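Local coordinates for high-affinity zinc uptake system protein znuA (Streptococcus suis, PDB 3MFQ) that probably binds zinc and related transition-metal ions outside the membrane and delivers them to an ABC transporter for uptake into the cell, at residues W106-L111 with A177-F182; L111-V116 with K140-L145; H149-K154 with M269-V274. All blocks are in the same frame, centred on the assembly; numbering follows the deposited sequence.

Contact 1. Residues W106-L111 with A177-F182; sequences WFSIPL and AASYDF
Two waters mediate this small, buried meeting of the turn that leads into helix 109-123 and the turn that leaves helix 174-179, in the interior of the chain near the zinc site. The two turns probably belong to different lobes, consistent with the fold of this metal-binding family, so the waters lie where the lobes meet. No direct hydrogen bond joins 106-111 to 177-182. Ser108, at the N-cap position of helix 109-123, holds OG anti to its backbone N, and Ser179 carries OG beside its own N. The hydroxyls stop 4.0 Å apart, OG to OG, and are connected through water 1, which lies 2.9 Å from Ser108 OG and also gives a proton to Ser179 OG. The latter hydroxyl is further tied to the carbonyl O of Tyr175, one turn back on its helix. The second bridge begins at the first turn of helix 109-123, where Ile109 N donates to water 2 at 2.9 Å; the same water stands 2.7 Å from Tyr180 OH. With CG beside the backbone N, the Tyr180 ring reaches across, its CE2 edge near Phe107 O, 4.3 Å away. Ile109 crosses the phenol at about a right angle, bringing its CD1 to 3.9 Å from Tyr180 OH. Phe107 turns its ring elsewhere, stacking on Phe173; its side chain is about 8 Å from the zinc, which is held by His41, His104, His170 and Asp254. The join is thus a hydrated one: single waters make both polar links, with little direct side-chain contact.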
loop_
_atom_site.group_PDB
_atom_site.type_symbol
_atom_site.label_atom_id
_atom_site.label_comp_id
_atom_site.label_asym_id
_atom_site.label_seq_id
_atom_site.Cartn_x
_atom_site.Cartn_y
_atom_site.Cartn_z
ATOM N N TRP A 106 5.213 1.611 0.889
ATOM C CA TRP A 106 4.678 2.955 0.664
ATOM C C TRP A 106 4.111 3.640 1.910
ATOM O O TRP A 106 3.909 4.854 1.913
ATOM C CB TRP A 106 3.640 2.948 -0.465
ATOM C CG TRP A 106 2.606 1.886 -0.320
ATOM C CD1 TRP A 106 1.426 1.977 0.355
ATOM C CD2 TRP A 106 2.657 0.566 -0.865
ATOM N NE1 TRP A 106 0.736 0.794 0.266
ATOM C CE2 TRP A 106 1.471 -0.091 -0.479
ATOM C CE3 TRP A 106 3.588 -0.127 -1.642
ATOM C CZ2 TRP A 106 1.194 -1.404 -0.844
ATOM C CZ3 TRP A 106 3.309 -1.430 -2.003
ATOM C CH2 TRP A 106 2.122 -2.055 -1.603
ATOM N N PHE A 107 3.855 2.870 2.965
ATOM C CA PHE A 107 3.374 3.449 4.216
ATOM C C PHE A 107 4.527 4.001 5.053
ATOM O O PHE A 107 4.311 4.701 6.040
ATOM C CB PHE A 107 2.553 2.435 5.014
ATOM C CG PHE A 107 1.238 2.089 4.378
ATOM C CD1 PHE A 107 0.261 3.055 4.205
ATOM C CD2 PHE A 107 0.973 0.795 3.963
ATOM C CE1 PHE A 107 -0.953 2.740 3.620
ATOM C CE2 PHE A 107 -0.241 0.474 3.378
ATOM C CZ PHE A 107 -1.202 1.447 3.208
ATOM N N SER A 108 5.752 3.677 4.657
ATOM C CA SER A 108 6.923 4.329 5.220
ATOM C C SER A 108 7.237 5.540 4.359
ATOM O O SER A 108 8.002 5.448 3.402
ATOM C CB SER A 108 8.121 3.381 5.249
ATOM O OG SER A 108 9.294 4.052 5.693
ATOM N N ILE A 109 6.630 6.673 4.696
ATOM C CA ILE A 109 6.782 7.893 3.910
ATOM C C ILE A 109 8.203 8.119 3.387
ATOM O O ILE A 109 8.382 8.501 2.232
ATOM C CB ILE A 109 6.284 9.131 4.682
ATOM C CG1 ILE A 109 4.764 9.072 4.830
ATOM C CG2 ILE A 109 6.697 10.407 3.971
ATOM C CD1 ILE A 109 4.168 10.280 5.504
ATOM N N PRO A 110 9.220 7.884 4.229
ATOM C CA PRO A 110 10.592 8.004 3.727
ATOM C C PRO A 110 10.817 7.127 2.495
ATOM O O PRO A 110 11.344 7.592 1.483
ATOM C CB PRO A 110 11.431 7.495 4.897
ATOM C CG PRO A 110 10.615 7.796 6.094
ATOM C CD PRO A 110 9.187 7.607 5.676
ATOM N N LEU A 111 10.414 5.866 2.590
ATOM C CA LEU A 111 10.543 4.934 1.479
ATOM C C LEU A 111 9.768 5.404 0.256
ATOM O O LEU A 111 10.236 5.267 -0.872
ATOM C CB LEU A 111 10.071 3.542 1.900
ATOM C CG LEU A 111 11.170 2.613 2.420
ATOM C CD1 LEU A 111 12.248 3.399 3.144
ATOM C CD2 LEU A 111 10.587 1.529 3.312
ATOM N N ALA A 177 3.374 0.556 10.966
ATOM C CA ALA A 177 3.554 0.328 12.391
ATOM C C ALA A 177 4.959 0.710 12.834
ATOM O O ALA A 177 5.148 1.304 13.895
ATOM C CB ALA A 177 3.273 -1.124 12.728
ATOM N N ALA A 178 5.941 0.367 12.009
ATOM C CA ALA A 178 7.333 0.648 12.321
ATOM C C ALA A 178 7.597 2.145 12.362
ATOM O O ALA A 178 8.497 2.604 13.061
ATOM C CB ALA A 178 8.243 -0.019 11.305
ATOM N N SER A 179 6.808 2.907 11.616
ATOM C CA SER A 179 7.026 4.344 11.519
ATOM C C SER A 179 6.417 5.121 12.685
ATOM O O SER A 179 6.882 6.212 13.020
ATOM C CB SER A 179 6.492 4.878 10.187
ATOM O OG SER A 179 7.111 4.227 9.092
ATOM N N TYR A 180 5.386 4.557 13.309
ATOM C CA TYR A 180 4.654 5.277 14.346
ATOM C C TYR A 180 4.380 4.439 15.577
ATOM O O TYR A 180 3.271 4.441 16.100
ATOM C CB TYR A 180 3.341 5.807 13.781
ATOM C CG TYR A 180 3.531 6.436 12.431
ATOM C CD1 TYR A 180 3.822 7.784 12.306
ATOM C CD2 TYR A 180 3.455 5.671 11.281
ATOM C CE1 TYR A 180 4.012 8.358 11.068
ATOM C CE2 TYR A 180 3.642 6.226 10.046
ATOM C CZ TYR A 180 3.921 7.572 9.939
ATOM O OH TYR A 180 4.109 8.140 8.704
ATOM N N ASP A 181 5.396 3.725 16.037
ATOM C CA ASP A 181 5.287 2.959 17.267
ATOM C C ASP A 181 3.951 2.228 17.350
ATOM O O ASP A 181 3.156 2.464 18.263
ATOM C CB ASP A 181 5.445 3.882 18.472
ATOM C CG ASP A 181 5.577 3.123 19.771
ATOM O OD1 ASP A 181 6.305 2.107 19.797
ATOM O OD2 ASP A 181 4.957 3.547 20.766
ATOM N N PHE A 182 3.708 1.341 16.390
ATOM C CA PHE A 182 2.471 0.576 16.348
ATOM C C PHE A 182 2.726 -0.922 16.269
ATOM O O PHE A 182 3.802 -1.358 15.865
ATOM C CB PHE A 182 1.622 1.007 15.159
ATOM C CG PHE A 182 0.411 1.798 15.538
ATOM C CD1 PHE A 182 0.480 3.174 15.665
ATOM C CD2 PHE A 182 -0.797 1.166 15.768
ATOM C CE1 PHE A 182 -0.634 3.905 16.014
ATOM C CE2 PHE A 182 -1.915 1.890 16.117
ATOM C CZ PHE A 182 -1.834 3.261 16.241
HETATM O O HOH W 1 9.889 4.731 8.406
HETATM O O HOH W 2 6.407 7.291 7.529
#

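Contact 2. Residues L111-V116 with K140-L145; sequences LYKSAV and KYQAQL
Lys113 can be followed outward as the thread of this contact, in which 111-116 and 140-145, on the successive helices 109-123 and 131-156, pack as an antiparallel helical hairpin (173°) with their axes 10.3 Å apart. Its CB already lies against the terminal amide of Gln142. CG, set beside the backbone N, also touches that amide and meets Leu145 CD1 at 3.6 Å, the two side chains sliding past each other in opposite directions. Folds at chi3 (58°) and chi4 (69°) then curl the chain, so that CD and CE wrap round the Gln142 amide. At the tip, NZ also lies close against this amide, gives a weak hydrogen bond to the backbone O of Gln142, 3.0 Å away, and forms a salt bridge with Asp146, one turn further along the same helix. Beside this polar strip, Val116 points at the opposing helix, and its CG2 is 3.8 Å from Leu145 CD1, tip to tip, and 3.8 Å from Tyr141 CE2 at the ring edge. Its other methyl, CG1, faces the Gln142 amide. Tyr112 and Tyr141, both with CG anti to the backbone N, cross at about a right angle; Tyr141 OH approaches the rim of the Tyr112 ring, 3.7 Å from CE2. Water 3 bridges the two hydroxyls, 2.8 Å from Tyr112 OH, in the plane of that ring, and 2.9 Å from Tyr141 OH. On this apolar side Phe266 of helix 266-281 stacks on Tyr112, and Met19 of helix 14-24 packs on both Tyr112 and Val116. The contact thus divides into a charged margin, where the ammonium group is held by a carboxylate and, weakly, by a helix carbonyl, and a buried side where one water is hydrogen-bonded to both phenol oxygens.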
loop_
_atom_site.group_PDB
_atom_site.type_symbol
_atom_site.label_atom_id
_atom_site.label_comp_id
_atom_site.label_asym_id
_atom_site.label_seq_id
_atom_site.Cartn_x
_atom_site.Cartn_y
_atom_site.Cartn_z
ATOM N N LEU A 111 10.414 5.866 2.590
ATOM C CA LEU A 111 10.543 4.934 1.479
ATOM C C LEU A 111 9.768 5.404 0.256
ATOM O O LEU A 111 10.236 5.267 -0.872
ATOM C CB LEU A 111 10.071 3.542 1.900
ATOM C CG LEU A 111 11.170 2.613 2.420
ATOM C CD1 LEU A 111 12.248 3.399 3.144
ATOM C CD2 LEU A 111 10.587 1.529 3.312
ATOM N N TYR A 112 8.583 5.961 0.481
ATOM C CA TYR A 112 7.765 6.447 -0.621
ATOM C C TYR A 112 8.417 7.657 -1.284
ATOM O O TYR A 112 8.432 7.771 -2.508
ATOM C CB TYR A 112 6.353 6.782 -0.146
ATOM C CG TYR A 112 5.355 6.937 -1.275
ATOM C CD1 TYR A 112 4.880 5.829 -1.962
ATOM C CD2 TYR A 112 4.886 8.190 -1.650
ATOM C CE1 TYR A 112 3.970 5.963 -2.992
ATOM C CE2 TYR A 112 3.975 8.334 -2.679
ATOM C CZ TYR A 112 3.520 7.216 -3.347
ATOM O OH TYR A 112 2.612 7.350 -4.373
ATOM N N LYS A 113 8.959 8.557 -0.471
ATOM C CA LYS A 113 9.695 9.700 -0.993
ATOM C C LYS A 113 10.846 9.218 -1.864
ATOM O O LYS A 113 11.184 9.843 -2.866
ATOM C CB LYS A 113 10.235 10.561 0.146
ATOM C CG LYS A 113 9.167 11.282 0.947
ATOM C CD LYS A 113 9.780 11.997 2.140
ATOM C CE LYS A 113 10.844 12.991 1.705
ATOM N NZ LYS A 113 10.249 14.140 0.975
ATOM N N SER A 114 11.449 8.101 -1.470
ATOM C CA SER A 114 12.513 7.496 -2.255
ATOM C C SER A 114 11.977 7.074 -3.614
ATOM O O SER A 114 12.552 7.411 -4.648
ATOM C CB SER A 114 13.100 6.288 -1.526
ATOM O OG SER A 114 14.122 5.676 -2.295
ATOM N N ALA A 115 10.869 6.338 -3.603
ATOM C CA ALA A 115 10.218 5.902 -4.833
ATOM C C ALA A 115 9.914 7.092 -5.738
ATOM O O ALA A 115 10.190 7.063 -6.938
ATOM C CB ALA A 115 8.941 5.143 -4.508
ATOM N N VAL A 116 9.344 8.137 -5.144
ATOM C CA VAL A 116 9.042 9.371 -5.855
ATOM C C VAL A 116 10.261 9.882 -6.604
ATOM O O VAL A 116 10.149 10.377 -7.723
ATOM C CB VAL A 116 8.561 10.463 -4.886
ATOM C CG1 VAL A 116 8.660 11.837 -5.534
ATOM C CG2 VAL A 116 7.141 10.172 -4.420
ATOM N N LYS A 140 7.916 19.985 -4.945
ATOM C CA LYS A 140 6.654 20.377 -4.330
ATOM C C LYS A 140 5.925 19.184 -3.716
ATOM O O LYS A 140 5.259 19.318 -2.692
ATOM C CB LYS A 140 5.750 21.075 -5.345
ATOM C CG LYS A 140 4.389 21.452 -4.787
ATOM C CD LYS A 140 3.490 22.047 -5.859
ATOM C CE LYS A 140 2.110 22.366 -5.303
ATOM N NZ LYS A 140 1.238 23.008 -6.323
ATOM N N TYR A 141 6.050 18.019 -4.343
ATOM C CA TYR A 141 5.392 16.821 -3.832
ATOM C C TYR A 141 6.196 16.191 -2.698
ATOM O O TYR A 141 5.626 15.638 -1.757
ATOM C CB TYR A 141 5.140 15.807 -4.951
ATOM C CG TYR A 141 4.291 14.625 -4.525
ATOM C CD1 TYR A 141 3.020 14.813 -3.995
ATOM C CD2 TYR A 141 4.754 13.323 -4.663
ATOM C CE1 TYR A 141 2.239 13.737 -3.607
ATOM C CE2 TYR A 141 3.979 12.242 -4.278
ATOM C CZ TYR A 141 2.724 12.455 -3.752
ATOM O OH TYR A 141 1.956 11.380 -3.372
ATOM N N GLN A 142 7.519 16.275 -2.786
ATOM C CA GLN A 142 8.371 15.804 -1.703
ATOM C C GLN A 142 8.019 16.543 -0.420
ATOM O O GLN A 142 7.868 15.937 0.640
ATOM C CB GLN A 142 9.849 16.010 -2.039
ATOM C CG GLN A 142 10.385 15.096 -3.127
ATOM C CD GLN A 142 10.524 13.651 -2.678
ATOM O OE1 GLN A 142 11.149 12.838 -3.358
ATOM N NE2 GLN A 142 9.946 13.327 -1.528
ATOM N N ALA A 143 7.885 17.860 -0.531
ATOM C CA ALA A 143 7.538 18.697 0.608
ATOM C C ALA A 143 6.150 18.359 1.128
ATOM O O ALA A 143 5.906 18.400 2.332
ATOM C CB ALA A 143 7.619 20.162 0.233
ATOM N N GLN A 144 5.239 18.034 0.218
ATOM C CA GLN A 144 3.885 17.655 0.603
ATOM C C GLN A 144 3.906 16.344 1.372
ATOM O O GLN A 144 3.116 16.142 2.295
ATOM C CB GLN A 144 2.984 17.534 -0.625
ATOM C CG GLN A 144 2.638 18.862 -1.267
ATOM C CD GLN A 144 1.745 18.702 -2.476
ATOM O OE1 GLN A 144 1.294 19.683 -3.063
ATOM N NE2 GLN A 144 1.483 17.458 -2.855
ATOM N N LEU A 145 4.816 15.455 0.986
ATOM C CA LEU A 145 5.004 14.200 1.698
ATOM C C LEU A 145 5.602 14.478 3.073
ATOM O O LEU A 145 5.270 13.812 4.051
ATOM C CB LEU A 145 5.899 13.255 0.897
ATOM C CG LEU A 145 5.340 12.770 -0.445
ATOM C CD1 LEU A 145 6.402 12.039 -1.251
ATOM C CD2 LEU A 145 4.124 11.886 -0.231
HETATM O O HOH W 3 1.402 9.574 -5.618
#

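Contact 3. Residues H149-K154 with M269-V274; sequences HAWVEK and MYKHNV
Helices 149-154 and 269-274 lie nearly parallel, 6° between their N-to-C directions and 10.6 Å between their axes, with the CA atoms of Val152 and Val274 the nearest pair at 6.7 Å. Trp151 has the largest share of the interface. Its CG is anti to the backbone N (chi1 -177°), which sends the indole across to the other helix, where the Trp151 and Lys271 side chains cross at about a right angle. Lys271 CG sits over one face of the six-membered ring in a CH-pi contact, 3.9 Å from the ring centroid and 14° off the normal, while CB comes to 3.6 Å from CH2. Beyond CG the lysine is fully extended and rises obliquely over that same face, so NZ ends above the five-membered ring; at 5.3 Å from its centroid this is a long cation-pi pair and at most a weak attraction. The benzo corner of the indole also slides past Val274, CZ3 lying 3.6 Å from CG1. The rest is purely aliphatic and aromatic. Both branches of Val152 are used: CG1, anti to the backbone N, touches Val274 CG2 at 3.7 Å, and CG2 meets Tyr270 CE1 at 3.9 Å, the two side chains crossing at about a right angle. Val274 is therefore wedged between Trp151 and Val152, and no hydrogen bond crosses between the segments. Tyr270 continues past this interface to touch Ile109 of helix 109-123, Phe266 in its own helix and Tyr180 in the turn after helix 174-179. Elsewhere on helix 266-281, Asn273 and His272 bond to the backbone carbonyls of Phe252 and Glu250, tying the helix to the loop that also supplies the zinc ligand Asp254.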
loop_
_atom_site.group_PDB
_atom_site.type_symbol
_atom_site.label_atom_id
_atom_site.label_comp_id
_atom_site.label_asym_id
_atom_site.label_seq_id
_atom_site.Cartn_x
_atom_site.Cartn_y
_atom_site.Cartn_z
ATOM N N HIS A 149 3.859 13.572 6.736
ATOM C CA HIS A 149 4.428 12.786 7.823
ATOM C C HIS A 149 4.172 13.455 9.167
ATOM O O HIS A 149 3.901 12.785 10.163
ATOM C CB HIS A 149 5.927 12.571 7.616
ATOM C CG HIS A 149 6.551 11.663 8.631
ATOM N ND1 HIS A 149 6.777 10.324 8.394
ATOM C CD2 HIS A 149 6.990 11.900 9.891
ATOM C CE1 HIS A 149 7.331 9.776 9.462
ATOM N NE2 HIS A 149 7.470 10.712 10.384
ATOM N N ALA A 150 4.257 14.781 9.189
ATOM C CA ALA A 150 3.996 15.540 10.406
ATOM C C ALA A 150 2.521 15.457 10.778
ATOM O O ALA A 150 2.171 15.419 11.957
ATOM C CB ALA A 150 4.421 16.986 10.228
ATOM N N TRP A 151 1.662 15.425 9.765
ATOM C CA TRP A 151 0.222 15.346 9.973
ATOM C C TRP A 151 -0.161 14.024 10.619
ATOM O O TRP A 151 -0.927 13.991 11.582
ATOM C CB TRP A 151 -0.508 15.504 8.639
ATOM C CG TRP A 151 -2.004 15.502 8.751
ATOM C CD1 TRP A 151 -2.815 16.589 8.914
ATOM C CD2 TRP A 151 -2.870 14.363 8.696
ATOM N NE1 TRP A 151 -4.129 16.196 8.967
ATOM C CE2 TRP A 151 -4.190 14.834 8.837
ATOM C CE3 TRP A 151 -2.657 12.989 8.544
ATOM C CZ2 TRP A 151 -5.292 13.982 8.830
ATOM C CZ3 TRP A 151 -3.750 12.146 8.537
ATOM C CH2 TRP A 151 -5.051 12.644 8.680
ATOM N N VAL A 152 0.373 12.933 10.080
ATOM C CA VAL A 152 0.081 11.600 10.593
ATOM C C VAL A 152 0.512 11.480 12.047
ATOM O O VAL A 152 -0.226 10.962 12.883
ATOM C CB VAL A 152 0.798 10.512 9.777
ATOM C CG1 VAL A 152 0.485 9.141 10.343
ATOM C CG2 VAL A 152 0.393 10.597 8.317
ATOM N N GLU A 153 1.716 11.964 12.336
ATOM C CA GLU A 153 2.250 11.951 13.693
ATOM C C GLU A 153 1.319 12.654 14.675
ATOM O O GLU A 153 0.858 12.052 15.643
ATOM C CB GLU A 153 3.636 12.601 13.729
ATOM C CG GLU A 153 4.762 11.725 13.193
ATOM C CD GLU A 153 5.138 10.600 14.147
ATOM O OE1 GLU A 153 4.448 10.425 15.175
ATOM O OE2 GLU A 153 6.129 9.889 13.867
ATOM N N LYS A 154 1.052 13.930 14.425
ATOM C CA LYS A 154 0.167 14.699 15.289
ATOM C C LYS A 154 -1.190 14.017 15.387
ATOM O O LYS A 154 -1.826 14.019 16.440
ATOM C CB LYS A 154 0.011 16.130 14.764
ATOM C CG LYS A 154 -0.953 16.999 15.569
ATOM C CD LYS A 154 -0.792 18.480 15.235
ATOM C CE LYS A 154 0.588 18.999 15.631
ATOM N NZ LYS A 154 0.883 20.337 15.039
ATOM N N MET A 269 -5.531 9.080 0.400
ATOM C CA MET A 269 -5.691 7.701 0.829
ATOM C C MET A 269 -5.043 7.517 2.192
ATOM O O MET A 269 -5.535 6.773 3.035
ATOM C CB MET A 269 -5.065 6.746 -0.188
ATOM C CG MET A 269 -5.020 5.291 0.254
ATOM S SD MET A 269 -3.640 4.912 1.352
ATOM C CE MET A 269 -2.251 5.148 0.249
ATOM N N TYR A 270 -3.931 8.209 2.403
ATOM C CA TYR A 270 -3.197 8.109 3.654
ATOM C C TYR A 270 -3.991 8.709 4.805
ATOM O O TYR A 270 -4.175 8.078 5.848
ATOM C CB TYR A 270 -1.866 8.839 3.533
ATOM C CG TYR A 270 -0.721 8.138 4.204
ATOM C CD1 TYR A 270 -0.705 7.954 5.578
ATOM C CD2 TYR A 270 0.356 7.664 3.465
ATOM C CE1 TYR A 270 0.341 7.315 6.191
ATOM C CE2 TYR A 270 1.411 7.024 4.077
ATOM C CZ TYR A 270 1.398 6.852 5.442
ATOM O OH TYR A 270 2.442 6.216 6.073
ATOM N N LYS A 271 -4.444 9.943 4.612
ATOM C CA LYS A 271 -5.214 10.639 5.631
ATOM C C LYS A 271 -6.458 9.839 5.976
ATOM O O LYS A 271 -6.788 9.659 7.147
ATOM C CB LYS A 271 -5.605 12.037 5.148
ATOM C CG LYS A 271 -4.427 12.959 4.886
ATOM C CD LYS A 271 -4.896 14.336 4.441
ATOM C CE LYS A 271 -3.721 15.259 4.173
ATOM N NZ LYS A 271 -4.167 16.607 3.729
ATOM N N HIS A 272 -7.144 9.358 4.946
ATOM C CA HIS A 272 -8.328 8.529 5.127
ATOM C C HIS A 272 -8.045 7.363 6.067
ATOM O O HIS A 272 -8.793 7.117 7.014
ATOM C CB HIS A 272 -8.816 8.002 3.779
ATOM C CG HIS A 272 -9.878 6.952 3.890
ATOM N ND1 HIS A 272 -11.222 7.247 3.836
ATOM C CD2 HIS A 272 -9.790 5.611 4.051
ATOM C CE1 HIS A 272 -11.920 6.131 3.958
ATOM N NE2 HIS A 272 -11.073 5.123 4.091
ATOM N N ASN A 273 -6.961 6.645 5.797
ATOM C CA ASN A 273 -6.566 5.529 6.642
ATOM C C ASN A 273 -6.334 5.975 8.080
ATOM O O ASN A 273 -6.857 5.376 9.019
ATOM C CB ASN A 273 -5.317 4.847 6.083
ATOM C CG ASN A 273 -5.621 3.960 4.889
ATOM O OD1 ASN A 273 -6.764 3.871 4.441
ATOM N ND2 ASN A 273 -4.596 3.294 4.372
ATOM N N VAL A 274 -5.554 7.039 8.243
ATOM C CA VAL A 274 -5.207 7.546 9.565
ATOM C C VAL A 274 -6.425 7.977 10.380
ATOM O O VAL A 274 -6.604 7.528 11.510
ATOM C CB VAL A 274 -4.219 8.717 9.468
ATOM C CG1 VAL A 274 -4.118 9.431 10.797
ATOM C CG2 VAL A 274 -2.858 8.218 9.019
#

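In the fold
Contacts 2 and 3 use helix 131-156, which probably is the long helix that joins the two lobes in this family of metal-binding proteins, and contact 1 packs against it. Contact 2 pairs its middle with helix 109-123, and contact 3 its C-terminal part with helix 266-281, their centres 14 Å apart. Contact 1 lies 13 Å from contact 2, with which it shares Leu111, and 11 Å from contact 3, which it touches through Ile109 and Tyr180 packing on His149. Along the chain, contact 2 falls between the two segments of contact 1 and closes before contact 3 opens, whereas the segments of contacts 1 and 3 alternate. Segments far apart in sequence thus pack together, contact 1 being the one near the zinc site.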